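Local coordinates for extracellular haem-binding protein (Streptomyces reticuli, PDB 3FPW), which binds haem outside the cell, probably degrades it, and in its oligomeric form interacts with the sensor kinase of its cognate two-component system, at residues H64-R75 with V92-L103; K119-T130 with I146-P157. All coordinates share one frame; numbering follows the deposited sequence.

Contact 1 (H64-R75 with V92-L103); sequences HLTLEAATKAAR and VVDRNGNTLVTL
Ala74 CB of the helix rests against both Leu103 CD1 (3.6 Å) and Val101 CG1 (3.7 Å), a close fit of small against branched side chains. With CG1 of Val101 anti to the backbone N (chi1 172°), its CG2 is turned to the start of the helix, 3.6 Å from Leu67 CD1. One turn before Ala74, Ala70 CB rests 3.8 Å from Val92 CG1. Leu100 and Val101 form a classic beta bulge opposite Val92, which lets two successive residues face the helix.

The other end, where His64 and Asn96 are partly exposed, is looser and polar. His64 ND1 donates a nearly straight bond (165°) of 2.8 Å to Asp94 OD1, with the carboxylate at the ring edge. A water accepts a hydrogen bond from Leu65 N and donates one to Asp94 OD1, while Asp94 OD2 accepts from Asn96 N at 2.8 Å, closing an Asx turn at the tip of the hairpin. With an alanine in place of Asp94, His64 ND1 and the bridging water would probably lose their shared acceptor, and the turn would be freer to move.

Helix 67-83 thus lies on one face of the hairpin, and helix 112-126 packs on the other through Val93 and Thr102. Strand 89-94 pairs with strand 163-171, whereas strand 99-104 continues the sheet into a second subunit.

Contact 2 (K119-T130 with I146-P157); sequences KAFTAVSWNAPT and IPGTLFLAGGTP. With PO4 (phosphate ion), chain G; PO4 (phosphate ion), chain D.
Lys119, Pro157 and Thr130 give up the most surface here, the first and last of them at the 152-155 bend. The extended chain of Lys119 runs beside Leu150 and Leu152, CE 3.9 Å from Leu152 CD2, and NZ donates to Ala153 O at 2.9 Å. The same NZ bonds O3 of a phosphate, probably from the crystallisation liquor, at 2.7 Å, and forms a salt bridge with Asp179.

Set between the backbone N and the carbonyl carbon (chi1 51°), Thr130 OG1 donates to Leu152 O at 2.7 Å from above the carbonyl plane and accepts from Gly155 N at 2.8 Å. Thr130 N returns a bond to Gly155 O. A beta carbon on Gly155 would collide with Lys119 O.

Pro157 packs against the turn that ends the helix, its CD 3.5 Å from Ala128 C and its CB 3.5 Å from Asn127 OD1. About a turn before the helix ends, Thr122 CG2 sits over the Phe151 ring centre in a CH-pi contact, while OG1 accepts from Leu150 N and bonds Arg118 O.

Side chains of the helical segment thus satisfy backbone groups of an irregular loop, consistent with a shape fixed by polar bonds as well as apolar packing.

In the fold
From the N terminus, the chain first closes contact 1, which returns strands 89-94 and 99-104 to helix 67-83 after 16 residues that hold the rest of this helix and the start of strand 89-94. Contact 2 opens only after that, so the two neither nest nor cross. Its helix 112-126 follows strand 99-104 directly, and the 15 residues up to Ile146, which hold most of helix 130-135, form an excursion closed when strand 155-160 enters the sheet. The contacts, centres about 14 Å apart, reach the two outermost strands of one antiparallel sheet. They also meet directly: Arg95 of contact 1 bonds Val124 O near the end of the contact 2 helix, and Val93 packs on Ala120.

Contact 1 (H64-R75 with V92-L103)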
loop_
_atom_site.group_PDB
_atom_site.type_symbol
_atom_site.label_atom_id
_atom_site.label_comp_id
_atom_site.label_asym_id
_atom_site.label_seq_id
_atom_site.Cartn_x
_atom_site.Cartn_y
_atom_site.Cartn_z
ATOM N N HIS A 64 24.298 -7.949 16.070
ATOM C CA HIS A 64 23.269 -6.918 16.284
ATOM C C HIS A 64 23.477 -6.163 17.574
ATOM O O HIS A 64 24.051 -6.706 18.527
ATOM C CB HIS A 64 21.935 -7.633 16.419
ATOM C CG HIS A 64 21.665 -8.532 15.267
ATOM N ND1 HIS A 64 21.029 -8.087 14.130
ATOM C CD2 HIS A 64 22.023 -9.817 15.031
ATOM C CE1 HIS A 64 20.971 -9.078 13.255
ATOM N NE2 HIS A 64 21.572 -10.134 13.778
ATOM N N LEU A 65 22.977 -4.932 17.620
ATOM C CA LEU A 65 22.744 -4.274 18.900
ATOM C C LEU A 65 21.677 -5.061 19.643
ATOM O O LEU A 65 20.692 -5.545 19.048
ATOM C CB LEU A 65 22.247 -2.834 18.708
ATOM C CG LEU A 65 23.136 -1.811 18.029
ATOM C CD1 LEU A 65 22.458 -0.451 18.070
ATOM C CD2 LEU A 65 24.478 -1.766 18.725
ATOM N N THR A 66 21.865 -5.200 20.956
ATOM C CA THR A 66 20.805 -5.690 21.801
ATOM C C THR A 66 19.712 -4.636 21.876
ATOM O O THR A 66 19.963 -3.441 21.646
ATOM C CB THR A 66 21.331 -5.950 23.224
ATOM O OG1 THR A 66 21.793 -4.723 23.802
ATOM C CG2 THR A 66 22.476 -6.997 23.203
ATOM N N LEU A 67 18.487 -5.060 22.175
ATOM C CA LEU A 67 17.437 -4.077 22.456
ATOM C C LEU A 67 17.885 -3.071 23.514
ATOM O O LEU A 67 17.644 -1.866 23.367
ATOM C CB LEU A 67 16.135 -4.741 22.880
ATOM C CG LEU A 67 15.025 -3.717 23.193
ATOM C CD1 LEU A 67 14.709 -2.784 21.996
ATOM C CD2 LEU A 67 13.774 -4.433 23.645
ATOM N N GLU A 68 18.536 -3.551 24.572
ATOM C CA GLU A 68 19.032 -2.653 25.619
ATOM C C GLU A 68 19.927 -1.538 25.035
ATOM O O GLU A 68 19.759 -0.348 25.372
ATOM C CB GLU A 68 19.778 -3.458 26.702
ATOM C CG GLU A 68 20.391 -2.591 27.799
ATOM C CD GLU A 68 21.223 -3.383 28.811
ATOM O OE1 GLU A 68 21.505 -2.820 29.891
ATOM O OE2 GLU A 68 21.615 -4.550 28.528
ATOM N N ALA A 69 20.868 -1.917 24.166
ATOM C CA ALA A 69 21.797 -0.932 23.582
ATOM C C ALA A 69 21.064 -0.002 22.624
ATOM O O ALA A 69 21.275 1.219 22.639
ATOM C CB ALA A 69 22.909 -1.645 22.832
ATOM N N ALA A 70 20.199 -0.560 21.794
ATOM C CA ALA A 70 19.448 0.299 20.855
ATOM C C ALA A 70 18.566 1.309 21.586
ATOM O O ALA A 70 18.422 2.470 21.170
ATOM C CB ALA A 70 18.605 -0.561 19.939
ATOM N N THR A 71 17.957 0.861 22.676
ATOM C CA THR A 71 17.132 1.742 23.497
ATOM C C THR A 71 17.956 2.843 24.155
ATOM O O THR A 71 17.556 4.007 24.155
ATOM C CB THR A 71 16.406 0.941 24.587
ATOM O OG1 THR A 71 15.577 -0.047 23.956
ATOM C CG2 THR A 71 15.541 1.870 25.461
ATOM N N LYS A 72 19.113 2.470 24.699
ATOM C CA LYS A 72 20.002 3.455 25.340
ATOM C C LYS A 72 20.377 4.541 24.333
ATOM O O LYS A 72 20.355 5.736 24.674
ATOM C CB LYS A 72 21.246 2.725 25.877
ATOM C CG LYS A 72 22.362 3.604 26.430
ATOM C CD LYS A 72 23.421 2.775 27.170
ATOM C CE LYS A 72 24.329 2.001 26.208
ATOM N NZ LYS A 72 25.606 1.524 26.868
ATOM N N ALA A 73 20.722 4.132 23.111
ATOM C CA ALA A 73 21.138 5.076 22.081
ATOM C C ALA A 73 19.966 5.989 21.670
ATOM O O ALA A 73 20.109 7.212 21.532
ATOM C CB ALA A 73 21.696 4.323 20.853
ATOM N N ALA A 74 18.804 5.395 21.458
ATOM C CA ALA A 74 17.646 6.178 21.058
ATOM C C ALA A 74 17.332 7.213 22.121
ATOM O O ALA A 74 17.100 8.377 21.816
ATOM C CB ALA A 74 16.452 5.266 20.829
ATOM N N ARG A 75 17.324 6.776 23.373
ATOM C CA ARG A 75 17.010 7.665 24.478
ATOM C C ARG A 75 18.027 8.801 24.568
ATOM O O ARG A 75 17.665 9.943 24.867
ATOM C CB ARG A 75 16.915 6.858 25.788
ATOM C CG ARG A 75 15.664 6.014 25.829
ATOM C CD ARG A 75 15.560 5.247 27.130
ATOM N NE ARG A 75 15.207 6.140 28.235
ATOM C CZ ARG A 75 15.687 6.022 29.466
ATOM N NH1 ARG A 75 16.583 5.081 29.736
ATOM N NH2 ARG A 75 15.305 6.865 30.412
ATOM N N VAL A 92 15.879 3.448 15.676
ATOM C CA VAL A 92 17.076 2.631 15.468
ATOM C C VAL A 92 16.671 1.453 14.589
ATOM O O VAL A 92 15.717 0.739 14.907
ATOM C CB VAL A 92 17.672 2.130 16.806
ATOM C CG1 VAL A 92 18.895 1.243 16.582
ATOM C CG2 VAL A 92 18.006 3.317 17.740
ATOM N N VAL A 93 17.366 1.289 13.467
ATOM C CA VAL A 93 17.037 0.264 12.480
ATOM C C VAL A 93 18.236 -0.687 12.316
ATOM O O VAL A 93 19.385 -0.271 12.168
ATOM C CB VAL A 93 16.646 0.915 11.111
ATOM C CG1 VAL A 93 16.451 -0.153 10.025
ATOM C CG2 VAL A 93 15.380 1.781 11.256
ATOM N N ASP A 94 17.971 -1.981 12.385
ATOM C CA ASP A 94 19.010 -2.993 12.230
ATOM C C ASP A 94 19.518 -3.041 10.782
ATOM O O ASP A 94 18.802 -2.692 9.836
ATOM C CB ASP A 94 18.391 -4.368 12.593
ATOM C CG ASP A 94 19.444 -5.431 12.881
ATOM O OD1 ASP A 94 19.737 -5.652 14.085
ATOM O OD2 ASP A 94 20.000 -6.010 11.916
ATOM N N ARG A 95 20.727 -3.544 10.613
ATOM C CA ARG A 95 21.288 -3.783 9.291
ATOM C C ARG A 95 20.399 -4.728 8.475
ATOM O O ARG A 95 20.419 -4.726 7.235
ATOM C CB ARG A 95 22.712 -4.345 9.453
ATOM C CG ARG A 95 23.335 -4.878 8.183
ATOM C CD ARG A 95 23.623 -3.832 7.116
ATOM N NE ARG A 95 24.320 -4.493 5.996
ATOM C CZ ARG A 95 24.773 -3.852 4.927
ATOM N NH1 ARG A 95 24.615 -2.540 4.837
ATOM N NH2 ARG A 95 25.390 -4.516 3.939
ATOM N N ASN A 96 19.601 -5.537 9.152
ATOM C CA ASN A 96 18.708 -6.417 8.397
ATOM C C ASN A 96 17.366 -5.820 8.066
ATOM O O ASN A 96 16.624 -6.416 7.294
ATOM C CB ASN A 96 18.399 -7.701 9.218
ATOM C CG ASN A 96 17.545 -7.428 10.487
ATOM O OD1 ASN A 96 16.835 -6.413 10.590
ATOM N ND2 ASN A 96 17.591 -8.365 11.432
ATOM N N GLY A 97 17.069 -4.598 8.505
ATOM C CA GLY A 97 16.385 -3.574 7.761
ATOM C C GLY A 97 15.162 -3.448 8.719
ATOM O O GLY A 97 14.230 -2.646 8.508
ATOM N N ASN A 98 15.156 -4.221 9.821
ATOM C CA ASN A 98 14.061 -4.132 10.822
ATOM C C ASN A 98 14.208 -2.965 11.789
ATOM O O ASN A 98 15.299 -2.722 12.323
ATOM C CB ASN A 98 13.960 -5.404 11.683
ATOM C CG ASN A 98 13.483 -6.615 10.896
ATOM O OD1 ASN A 98 12.845 -6.486 9.856
ATOM N ND2 ASN A 98 13.805 -7.814 11.406
ATOM N N THR A 99 13.104 -2.267 12.047
ATOM C CA THR A 99 13.125 -1.241 13.091
ATOM C C THR A 99 13.180 -1.925 14.440
ATOM O O THR A 99 12.390 -2.822 14.711
ATOM C CB THR A 99 11.885 -0.349 13.021
ATOM O OG1 THR A 99 11.870 0.310 11.745
ATOM C CG2 THR A 99 11.893 0.701 14.122
ATOM N N LEU A 100 14.124 -1.511 15.275
ATOM C CA LEU A 100 14.309 -2.063 16.621
ATOM C C LEU A 100 13.692 -1.190 17.705
ATOM O O LEU A 100 13.126 -1.700 18.671
ATOM C CB LEU A 100 15.799 -2.190 16.939
ATOM C CG LEU A 100 16.633 -3.041 15.991
ATOM C CD1 LEU A 100 18.034 -3.150 16.594
ATOM C CD2 LEU A 100 16.034 -4.417 15.795
ATOM N N VAL A 101 13.796 0.130 17.543
ATOM C CA VAL A 101 13.267 1.083 18.518
ATOM C C VAL A 101 12.742 2.307 17.783
ATOM O O VAL A 101 13.388 2.783 16.850
ATOM C CB VAL A 101 14.379 1.593 19.492
ATOM C CG1 VAL A 101 13.842 2.735 20.391
ATOM C CG2 VAL A 101 14.898 0.466 20.347
ATOM N N THR A 102 11.589 2.807 18.200
ATOM C CA THR A 102 11.165 4.161 17.816
ATOM C C THR A 102 10.704 4.900 19.035
ATOM O O THR A 102 10.100 4.313 19.954
ATOM C CB THR A 102 10.013 4.183 16.784
ATOM O OG1 THR A 102 8.856 3.521 17.322
ATOM C CG2 THR A 102 10.446 3.531 15.494
ATOM N N LEU A 103 10.970 6.209 19.039
ATOM C CA LEU A 103 10.543 7.066 20.136
ATOM C C LEU A 103 10.052 8.349 19.502
ATOM O O LEU A 103 10.802 8.992 18.751
ATOM C CB LEU A 103 11.733 7.392 21.023
ATOM C CG LEU A 103 12.454 6.253 21.742
ATOM C CD1 LEU A 103 13.654 6.859 22.500
ATOM C CD2 LEU A 103 11.499 5.552 22.696
HETATM O O HOH W 1 21.499 -4.020 15.328
#

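Contact 2 (K119-T130 with I146-P157)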
loop_
_atom_site.group_PDB
_atom_site.type_symbol
_atom_site.label_atom_id
_atom_site.label_comp_id
_atom_site.label_asym_id
_atom_site.label_seq_id
_atom_site.Cartn_x
_atom_site.Cartn_y
_atom_site.Cartn_z
ATOM N N LYS A 119 15.649 7.514 7.501
ATOM C CA LYS A 119 17.044 7.927 7.620
ATOM C C LYS A 119 17.909 6.837 8.233
ATOM O O LYS A 119 19.021 6.600 7.771
ATOM C CB LYS A 119 17.199 9.202 8.454
ATOM C CG LYS A 119 16.603 10.418 7.768
ATOM C CD LYS A 119 16.865 11.637 8.616
ATOM C CE LYS A 119 16.034 12.842 8.189
ATOM N NZ LYS A 119 16.230 14.008 9.130
ATOM N N ALA A 120 17.423 6.221 9.304
ATOM C CA ALA A 120 18.158 5.133 9.934
ATOM C C ALA A 120 18.403 3.960 8.957
ATOM O O ALA A 120 19.514 3.398 8.898
ATOM C CB ALA A 120 17.407 4.657 11.193
ATOM N N PHE A 121 17.362 3.574 8.233
ATOM C CA PHE A 121 17.469 2.500 7.256
ATOM C C PHE A 121 18.528 2.870 6.202
ATOM O O PHE A 121 19.311 2.038 5.751
ATOM C CB PHE A 121 16.086 2.352 6.581
ATOM C CG PHE A 121 16.025 1.288 5.510
ATOM C CD1 PHE A 121 16.170 1.612 4.157
ATOM C CD2 PHE A 121 15.800 -0.042 5.854
ATOM C CE1 PHE A 121 16.110 0.620 3.166
ATOM C CE2 PHE A 121 15.718 -1.024 4.861
ATOM C CZ PHE A 121 15.886 -0.690 3.532
ATOM N N THR A 122 18.550 4.136 5.798
ATOM C CA THR A 122 19.432 4.557 4.717
ATOM C C THR A 122 20.880 4.541 5.177
ATOM O O THR A 122 21.784 4.061 4.461
ATOM C CB THR A 122 19.020 5.933 4.212
ATOM O OG1 THR A 122 17.664 5.834 3.762
ATOM C CG2 THR A 122 19.904 6.372 3.061
ATOM N N ALA A 123 21.105 5.052 6.385
ATOM C CA ALA A 123 22.446 5.055 6.956
ATOM C C ALA A 123 23.029 3.643 7.115
ATOM O O ALA A 123 24.220 3.414 6.820
ATOM C CB ALA A 123 22.444 5.764 8.301
ATOM N N VAL A 124 22.221 2.692 7.582
ATOM C CA VAL A 124 22.728 1.345 7.815
ATOM C C VAL A 124 22.899 0.581 6.506
ATOM O O VAL A 124 23.738 -0.300 6.407
ATOM C CB VAL A 124 21.889 0.524 8.830
ATOM C CG1 VAL A 124 20.621 0.026 8.196
ATOM C CG2 VAL A 124 22.727 -0.668 9.355
ATOM N N SER A 125 22.114 0.944 5.494
ATOM C CA SER A 125 22.224 0.312 4.182
ATOM C C SER A 125 23.543 0.614 3.484
ATOM O O SER A 125 24.103 -0.269 2.824
ATOM C CB SER A 125 21.072 0.730 3.278
ATOM O OG SER A 125 19.857 0.143 3.712
ATOM N N TRP A 126 24.021 1.850 3.611
ATOM C CA TRP A 126 25.279 2.255 2.965
ATOM C C TRP A 126 26.428 2.449 3.947
ATOM O O TRP A 126 27.548 2.778 3.543
ATOM C CB TRP A 126 25.080 3.507 2.080
ATOM C CG TRP A 126 24.446 3.179 0.758
ATOM C CD1 TRP A 126 25.089 2.778 -0.387
ATOM C CD2 TRP A 126 23.052 3.211 0.440
ATOM N NE1 TRP A 126 24.180 2.557 -1.390
ATOM C CE2 TRP A 126 22.920 2.809 -0.909
ATOM C CE3 TRP A 126 21.900 3.529 1.163
ATOM C CZ2 TRP A 126 21.680 2.742 -1.555
ATOM C CZ3 TRP A 126 20.658 3.453 0.515
ATOM C CH2 TRP A 126 20.567 3.055 -0.825
ATOM N N ASN A 127 26.175 2.200 5.234
ATOM C CA ASN A 127 27.196 2.384 6.254
ATOM C C ASN A 127 27.831 3.772 6.175
ATOM O O ASN A 127 29.067 3.923 6.193
ATOM C CB ASN A 127 28.261 1.290 6.183
ATOM C CG ASN A 127 29.169 1.309 7.375
ATOM O OD1 ASN A 127 28.782 1.771 8.451
ATOM N ND2 ASN A 127 30.389 0.779 7.210
ATOM N N ALA A 128 26.982 4.783 6.123
ATOM C CA ALA A 128 27.449 6.166 5.958
ATOM C C ALA A 128 26.397 7.099 6.518
ATOM O O ALA A 128 25.206 6.792 6.447
ATOM C CB ALA A 128 27.673 6.474 4.468
ATOM N N PRO A 129 26.813 8.264 7.026
ATOM C CA PRO A 129 25.855 9.274 7.495
ATOM C C PRO A 129 24.997 9.760 6.328
ATOM O O PRO A 129 25.500 9.876 5.210
ATOM C CB PRO A 129 26.751 10.412 7.995
ATOM C CG PRO A 129 28.131 9.844 8.112
ATOM C CD PRO A 129 28.214 8.722 7.124
ATOM N N THR A 130 23.715 10.033 6.552
ATOM C CA THR A 130 22.871 10.403 5.435
ATOM C C THR A 130 23.205 11.790 4.897
ATOM O O THR A 130 22.926 12.088 3.735
ATOM C CB THR A 130 21.351 10.320 5.760
ATOM O OG1 THR A 130 21.074 11.032 6.966
ATOM C CG2 THR A 130 20.908 8.845 5.907
ATOM N N ILE A 146 15.451 4.289 -4.697
ATOM C CA ILE A 146 15.473 2.995 -4.033
ATOM C C ILE A 146 14.463 3.011 -2.892
ATOM O O ILE A 146 14.466 3.913 -2.046
ATOM C CB ILE A 146 16.881 2.680 -3.529
ATOM C CG1 ILE A 146 17.821 2.452 -4.710
ATOM C CG2 ILE A 146 16.886 1.471 -2.557
ATOM C CD1 ILE A 146 19.298 2.406 -4.333
ATOM N N PRO A 147 13.560 2.022 -2.875
ATOM C CA PRO A 147 12.492 1.971 -1.895
ATOM C C PRO A 147 12.996 2.016 -0.462
ATOM O O PRO A 147 14.027 1.412 -0.129
ATOM C CB PRO A 147 11.826 0.616 -2.185
ATOM C CG PRO A 147 11.980 0.493 -3.647
ATOM C CD PRO A 147 13.404 0.972 -3.892
ATOM N N GLY A 148 12.267 2.753 0.371
ATOM C CA GLY A 148 12.490 2.747 1.821
ATOM C C GLY A 148 13.560 3.725 2.276
ATOM O O GLY A 148 13.816 3.869 3.472
ATOM N N THR A 149 14.166 4.414 1.316
ATOM C CA THR A 149 15.272 5.339 1.615
ATOM C C THR A 149 14.877 6.812 1.810
ATOM O O THR A 149 13.808 7.264 1.378
ATOM C CB THR A 149 16.369 5.269 0.543
ATOM O OG1 THR A 149 15.841 5.732 -0.702
ATOM C CG2 THR A 149 16.863 3.809 0.381
ATOM N N LEU A 150 15.750 7.551 2.478
ATOM C CA LEU A 150 15.602 8.991 2.616
ATOM C C LEU A 150 16.987 9.582 2.710
ATOM O O LEU A 150 17.671 9.420 3.715
ATOM C CB LEU A 150 14.762 9.331 3.854
ATOM C CG LEU A 150 14.553 10.823 4.068
ATOM C CD1 LEU A 150 14.027 11.522 2.830
ATOM C CD2 LEU A 150 13.592 11.030 5.268
ATOM N N PHE A 151 17.408 10.251 1.640
ATOM C CA PHE A 151 18.765 10.765 1.530
ATOM C C PHE A 151 18.822 12.203 2.065
ATOM O O PHE A 151 18.959 13.181 1.320
ATOM C CB PHE A 151 19.183 10.710 0.068
ATOM C CG PHE A 151 19.603 9.340 -0.371
ATOM C CD1 PHE A 151 18.664 8.347 -0.628
ATOM C CD2 PHE A 151 20.951 9.022 -0.493
ATOM C CE1 PHE A 151 19.052 7.072 -1.036
ATOM C CE2 PHE A 151 21.342 7.738 -0.893
ATOM C CZ PHE A 151 20.402 6.763 -1.157
ATOM N N LEU A 152 18.689 12.324 3.370
ATOM C CA LEU A 152 18.526 13.612 4.017
ATOM C C LEU A 152 19.218 13.505 5.367
ATOM O O LEU A 152 19.012 12.527 6.097
ATOM C CB LEU A 152 17.030 13.879 4.195
ATOM C CG LEU A 152 16.623 15.136 4.941
ATOM C CD1 LEU A 152 17.039 16.394 4.148
ATOM C CD2 LEU A 152 15.125 15.092 5.197
ATOM N N ALA A 153 20.092 14.470 5.657
ATOM C CA ALA A 153 20.865 14.485 6.899
ATOM C C ALA A 153 20.023 14.133 8.129
ATOM O O ALA A 153 18.898 14.608 8.291
ATOM C CB ALA A 153 21.515 15.862 7.084
ATOM N N GLY A 154 20.594 13.283 8.978
ATOM C CA GLY A 154 19.974 12.924 10.225
ATOM C C GLY A 154 20.086 11.454 10.592
ATOM O O GLY A 154 19.632 11.055 11.682
ATOM N N GLY A 155 20.638 10.633 9.695
ATOM C CA GLY A 155 20.877 9.208 10.030
ATOM C C GLY A 155 22.371 8.925 10.105
ATOM O O GLY A 155 23.144 9.467 9.329
ATOM N N THR A 156 22.782 8.098 11.052
ATOM C CA THR A 156 24.209 7.771 11.198
ATOM C C THR A 156 24.374 6.285 11.516
ATOM O O THR A 156 23.587 5.728 12.267
ATOM C CB THR A 156 24.897 8.677 12.265
ATOM O OG1 THR A 156 26.318 8.596 12.101
ATOM C CG2 THR A 156 24.525 8.283 13.663
ATOM N N PRO A 157 25.412 5.646 10.950
ATOM C CA PRO A 157 25.565 4.212 11.193
ATOM C C PRO A 157 26.331 3.870 12.464
ATOM O O PRO A 157 27.103 4.677 13.004
ATOM C CB PRO A 157 26.365 3.737 9.976
ATOM C CG PRO A 157 27.226 4.927 9.640
ATOM C CD PRO A 157 26.330 6.128 9.899
HETATM P P PO4 G . 8.682 3.281 -0.461
HETATM O O1 PO4 G . 9.939 4.124 -0.514
HETATM O O2 PO4 G . 7.473 4.157 -0.214
HETATM O O3 PO4 G . 8.535 2.562 -1.784
HETATM O O4 PO4 G . 8.788 2.262 0.652
HETATM P P PO4 D . 13.106 16.297 9.066
HETATM O O1 PO4 D . 13.776 16.640 10.393
HETATM O O2 PO4 D . 13.031 17.581 8.278
HETATM O O3 PO4 D . 14.039 15.365 8.364
HETATM O O4 PO4 D . 11.705 15.647 9.139
#